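Local coordinates for uridylate kinase (Archaeoglobus fulgidus, PDB 2IJ9), which probably catalyses the reversible transfer of a phosphate from ATP to UMP, giving UDP and ADP in pyrimidine nucleotide synthesis, at residues B[4-8]-B[116-120]; B[130-136]-B[193-199]. The protein carries 1 engineered substitution. One frame throughout, in Å; residues are numbered along the deposited sequence.

Interaction 1 of 2, residues B[4-8]-B[116-120]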
# COMPACT_ATOMS: atom_id res chain seq x y z
N VAL B 4 4.86 -17.64 -22.76
CA VAL B 4 5.31 -17.29 -21.41
C VAL B 4 5.21 -15.78 -21.26
O VAL B 4 5.85 -15.04 -22.01
CB VAL B 4 6.77 -17.75 -21.12
CG1 VAL B 4 7.24 -17.30 -19.72
CG2 VAL B 4 6.89 -19.24 -21.25
N LEU B 5 4.40 -15.33 -20.31
CA LEU B 5 4.29 -13.91 -19.99
C LEU B 5 5.00 -13.63 -18.68
O LEU B 5 4.87 -14.37 -17.71
CB LEU B 5 2.83 -13.50 -19.87
CG LEU B 5 2.53 -12.06 -19.46
CD1 LEU B 5 3.19 -11.12 -20.44
CD2 LEU B 5 1.02 -11.82 -19.37
N SER B 6 5.74 -12.53 -18.65
CA SER B 6 6.42 -12.14 -17.43
C SER B 6 5.87 -10.81 -16.91
O SER B 6 5.99 -9.78 -17.56
CB SER B 6 7.93 -12.05 -17.67
OG SER B 6 8.67 -12.35 -16.49
N LEU B 7 5.25 -10.85 -15.73
CA LEU B 7 4.82 -9.64 -15.06
C LEU B 7 5.74 -9.36 -13.89
O LEU B 7 5.72 -10.08 -12.90
CB LEU B 7 3.39 -9.81 -14.58
CG LEU B 7 2.37 -10.09 -15.67
CD1 LEU B 7 1.16 -10.72 -15.05
CD2 LEU B 7 1.99 -8.79 -16.36
N GLY B 8 6.56 -8.32 -14.01
CA GLY B 8 7.56 -7.99 -13.01
C GLY B 8 7.02 -7.25 -11.80
O GLY B 8 5.79 -7.17 -11.59
N THR B 116 12.49 -13.72 -11.91
CA THR B 116 11.37 -13.32 -12.81
C THR B 116 11.61 -13.33 -14.30
O THR B 116 11.00 -14.12 -15.01
CB THR B 116 10.68 -12.03 -12.38
OG1 THR B 116 10.74 -11.91 -10.95
CG2 THR B 116 9.22 -12.07 -12.84
N ASP B 117 12.48 -12.44 -14.78
CA ASP B 117 12.93 -12.48 -16.17
C ASP B 117 13.63 -13.80 -16.43
O ASP B 117 13.26 -14.54 -17.35
CB ASP B 117 13.89 -11.33 -16.46
CG ASP B 117 13.22 -9.98 -16.40
OD1 ASP B 117 11.97 -9.95 -16.33
OD2 ASP B 117 13.93 -8.96 -16.44
N ALA B 118 14.63 -14.10 -15.60
CA ALA B 118 15.42 -15.32 -15.74
C ALA B 118 14.52 -16.52 -15.52
O ALA B 118 14.46 -17.41 -16.36
CB ALA B 118 16.58 -15.32 -14.77
N THR B 119 13.78 -16.50 -14.41
CA THR B 119 12.83 -17.56 -14.11
C THR B 119 11.92 -17.87 -15.29
O THR B 119 11.78 -19.03 -15.67
CB THR B 119 11.99 -17.18 -12.91
OG1 THR B 119 12.83 -17.19 -11.74
CG2 THR B 119 10.82 -18.15 -12.73
N ALA B 120 11.34 -16.84 -15.89
CA ALA B 120 10.42 -17.04 -17.00
C ALA B 120 11.14 -17.46 -18.27
O ALA B 120 10.57 -18.17 -19.09
CB ALA B 120 9.59 -15.80 -17.25
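Thr116 stands at the N-cap position of helix 117-126, whose first turn rests on strand 2-7 of the central sheet in this amino acid kinase fold. Its side chain makes no capping bond; instead CB points toward the strand, and CG2 lies 4.0 Å from Leu7 O and 4.4 Å from Gly8 CA, where the strand ends. The carbonyl of Thr116 already accepts the first helical bond, from Ala120 N to Thr116 O at 2.9 Å, and Ser6 OG adds a weak hydrogen bond to the same Thr116 O at 3.3 Å. Asp117 approaches with its carboxylate, OD1 standing 4.1 Å from Ser6 OG. One turn on, Ala120 again faces the strand: its small CB sits 3.7 Å from both Val4 CG1 and Ser6 OG, and a methyl group suits so close an approach of helix to sheet. Val4, beta-branched and apolar, suits a buried strand position against Ala120, while the short side chain of Ser6 lets the helix start come close. Thr116 belongs to the predicted UMP site, and Gly8 lies next to Gly9 of the predicted ATP site, beside a bound sulfate. The chemistry thus grades from the apolar Val4-Ala120 contact to the weak Ser6-Thr116 bond near the predicted nucleotide sites.

Interaction 2 of 2, residues B[130-136]-B[193-199]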
# COMPACT_ATOMS: atom_id res chain seq x y z
N ASP B 130 6.65 -20.93 -27.53
CA ASP B 130 6.58 -20.27 -28.84
C ASP B 130 7.01 -18.82 -28.75
O ASP B 130 7.64 -18.30 -29.68
CB ASP B 130 5.16 -20.34 -29.40
CG ASP B 130 4.74 -21.75 -29.73
OD1 ASP B 130 3.55 -22.07 -29.57
OD2 ASP B 130 5.61 -22.55 -30.16
N VAL B 131 6.67 -18.17 -27.64
CA VAL B 131 6.97 -16.76 -27.46
C VAL B 131 7.10 -16.39 -25.98
O VAL B 131 6.23 -16.71 -25.16
CB VAL B 131 5.93 -15.84 -28.22
CG1 VAL B 131 4.48 -16.09 -27.74
CG2 VAL B 131 6.31 -14.37 -28.13
N PHE B 132 8.22 -15.74 -25.66
CA PHE B 132 8.45 -15.18 -24.34
C PHE B 132 8.17 -13.68 -24.31
O PHE B 132 8.97 -12.89 -24.80
CB PHE B 132 9.89 -15.46 -23.90
CG PHE B 132 10.25 -14.86 -22.56
CD1 PHE B 132 9.28 -14.64 -21.58
CD2 PHE B 132 11.57 -14.55 -22.28
CE1 PHE B 132 9.63 -14.09 -20.36
CE2 PHE B 132 11.93 -14.01 -21.05
CZ PHE B 132 10.96 -13.78 -20.09
N ILE B 133 7.06 -13.29 -23.69
CA ILE B 133 6.67 -11.89 -23.58
C ILE B 133 7.03 -11.32 -22.20
O ILE B 133 6.42 -11.66 -21.18
CB ILE B 133 5.18 -11.72 -23.87
CG1 ILE B 133 4.84 -12.35 -25.22
CG2 ILE B 133 4.79 -10.24 -23.84
CD1 ILE B 133 3.39 -12.26 -25.58
N ASN B 134 8.04 -10.46 -22.18
CA ASN B 134 8.55 -9.88 -20.95
C ASN B 134 7.95 -8.47 -20.67
O ASN B 134 8.51 -7.45 -21.06
CB ASN B 134 10.08 -9.84 -20.97
CG ASN B 134 10.67 -9.41 -19.66
OD1 ASN B 134 10.11 -9.67 -18.59
ND2 ASN B 134 11.81 -8.74 -19.73
N ALA B 135 6.80 -8.45 -19.98
CA ALA B 135 6.07 -7.21 -19.72
C ALA B 135 6.67 -6.42 -18.57
O ALA B 135 6.38 -6.68 -17.41
CB ALA B 135 4.63 -7.51 -19.44
N THR B 136 7.50 -5.43 -18.92
CA THR B 136 8.16 -4.58 -17.93
C THR B 136 7.52 -3.18 -17.86
O THR B 136 6.49 -2.93 -18.49
CB THR B 136 9.71 -4.55 -18.17
OG1 THR B 136 10.34 -3.66 -17.23
CG2 THR B 136 10.06 -4.11 -19.59
N ILE B 193 14.28 -18.67 -28.45
CA ILE B 193 12.84 -18.41 -28.38
C ILE B 193 12.53 -16.91 -28.60
O ILE B 193 13.11 -16.04 -27.93
CB ILE B 193 12.26 -18.89 -27.03
CG1 ILE B 193 12.49 -20.38 -26.86
CG2 ILE B 193 10.77 -18.59 -26.92
CD1 ILE B 193 11.96 -20.94 -25.56
N LYS B 194 11.62 -16.64 -29.54
CA LYS B 194 11.21 -15.27 -29.88
C LYS B 194 10.72 -14.53 -28.64
O LYS B 194 9.69 -14.88 -28.05
CB LYS B 194 10.12 -15.27 -30.95
CG LYS B 194 9.86 -13.91 -31.58
CD LYS B 194 8.39 -13.76 -31.92
CE LYS B 194 8.12 -12.64 -32.93
NZ LYS B 194 8.26 -13.09 -34.35
N THR B 195 11.48 -13.50 -28.27
CA THR B 195 11.22 -12.71 -27.07
C THR B 195 10.69 -11.30 -27.38
O THR B 195 10.94 -10.74 -28.44
CB THR B 195 12.47 -12.68 -26.16
OG1 THR B 195 12.82 -14.03 -25.81
CG2 THR B 195 12.21 -11.91 -24.86
N TYR B 196 9.91 -10.77 -26.45
CA TYR B 196 9.49 -9.39 -26.48
C TYR B 196 9.94 -8.74 -25.17
O TYR B 196 9.97 -9.39 -24.12
CB TYR B 196 7.97 -9.31 -26.61
CG TYR B 196 7.48 -9.51 -28.02
CD1 TYR B 196 7.37 -10.79 -28.56
CD2 TYR B 196 7.13 -8.43 -28.82
CE1 TYR B 196 6.92 -10.98 -29.85
CE2 TYR B 196 6.67 -8.61 -30.11
CZ TYR B 196 6.57 -9.89 -30.63
OH TYR B 196 6.12 -10.06 -31.92
N VAL B 197 10.31 -7.47 -25.25
CA VAL B 197 10.57 -6.66 -24.07
C VAL B 197 9.69 -5.42 -24.18
O VAL B 197 9.90 -4.58 -25.07
CB VAL B 197 12.06 -6.26 -23.98
CG1 VAL B 197 12.26 -5.22 -22.88
CG2 VAL B 197 12.91 -7.51 -23.73
N ILE B 198 8.68 -5.31 -23.33
CA ILE B 198 7.64 -4.32 -23.58
C ILE B 198 7.14 -3.57 -22.35
O ILE B 198 7.34 -4.02 -21.22
CB ILE B 198 6.44 -4.95 -24.34
CG1 ILE B 198 5.80 -6.07 -23.50
CG2 ILE B 198 6.87 -5.42 -25.73
CD1 ILE B 198 4.37 -6.41 -23.91
N LEU B 199 6.52 -2.42 -22.58
CA LEU B 199 5.75 -1.78 -21.54
C LEU B 199 4.49 -2.61 -21.25
O LEU B 199 3.60 -2.75 -22.10
CB LEU B 199 5.44 -0.33 -21.91
CG LEU B 199 4.87 0.47 -20.74
CD1 LEU B 199 5.61 1.78 -20.58
CD2 LEU B 199 3.34 0.67 -20.86
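Two neighbouring parallel strands, 131-136 and 195-199, pair here within the mixed central sheet of the amino acid kinase fold, a three-layer α/β arrangement. The sheet continues past 131-136 to strand 2-7, which bonds to its other edge. The short strand axes run 4.6 Å apart at closest, with 25° between their directions, and five main-chain hydrogen bonds join them. Phe132 N donates to Lys194 O (2.9 Å) and Phe132 O accepts from Tyr196 N (2.8 Å); Asn134 likewise bonds through both its N and O, to Tyr196 O (2.9 Å) and from Ile198 N (3.1 Å). This is the parallel pattern, in which one residue bridges two that flank its partner.

One face carries Ile133, Ala135, Tyr196 and Ile198. Helix 202-209 covers it, Ile133 and Tyr196 touching Ala208 and Ile198 touching Asn204. Ile133 CG2 meets Ile198 CD1 at 3.9 Å, and the beta-branched Ile133 and Ile198 suit a buried strand. The Tyr196 hydroxyl hydrogen-bonds to Glu212 O, so its polar end is satisfied beyond the apolar layer. The other face carries Phe132, whose bulk fills the space toward helix 117-126, with Thr195 CG2 3.7 Å from Phe132 CD2. Thr136, of the predicted ATP site, closes the bonded series: Thr136 N donates to Ile198 O at 2.7 Å, and Leu199 CA makes a CA-H...O contact with Thr136 O at 3.3 Å.

In the fold
Both interactions meet at strand 131-136, which follows helix 117-126 in the chain and lies beside strand 2-7 in the sheet. Val4 O and Ser6 N probably hydrogen-bond to Ile133 N and O, respectively, so interaction 1 sets a helix on the sheet that interaction 2 extends sideways. Phe132 links them directly, touching Val4, Ser6 and Ala120. Interaction 2 is largely buried and owes its regularity to main-chain hydrogen bonds; interaction 1, though nearer the chain's centre, is only partly buried, covers less surface and relies on small side chains and one weak hydrogen bond. Each reaches the predicted nucleotide sites, interaction 1 through Thr116 and interaction 2 through Thr136.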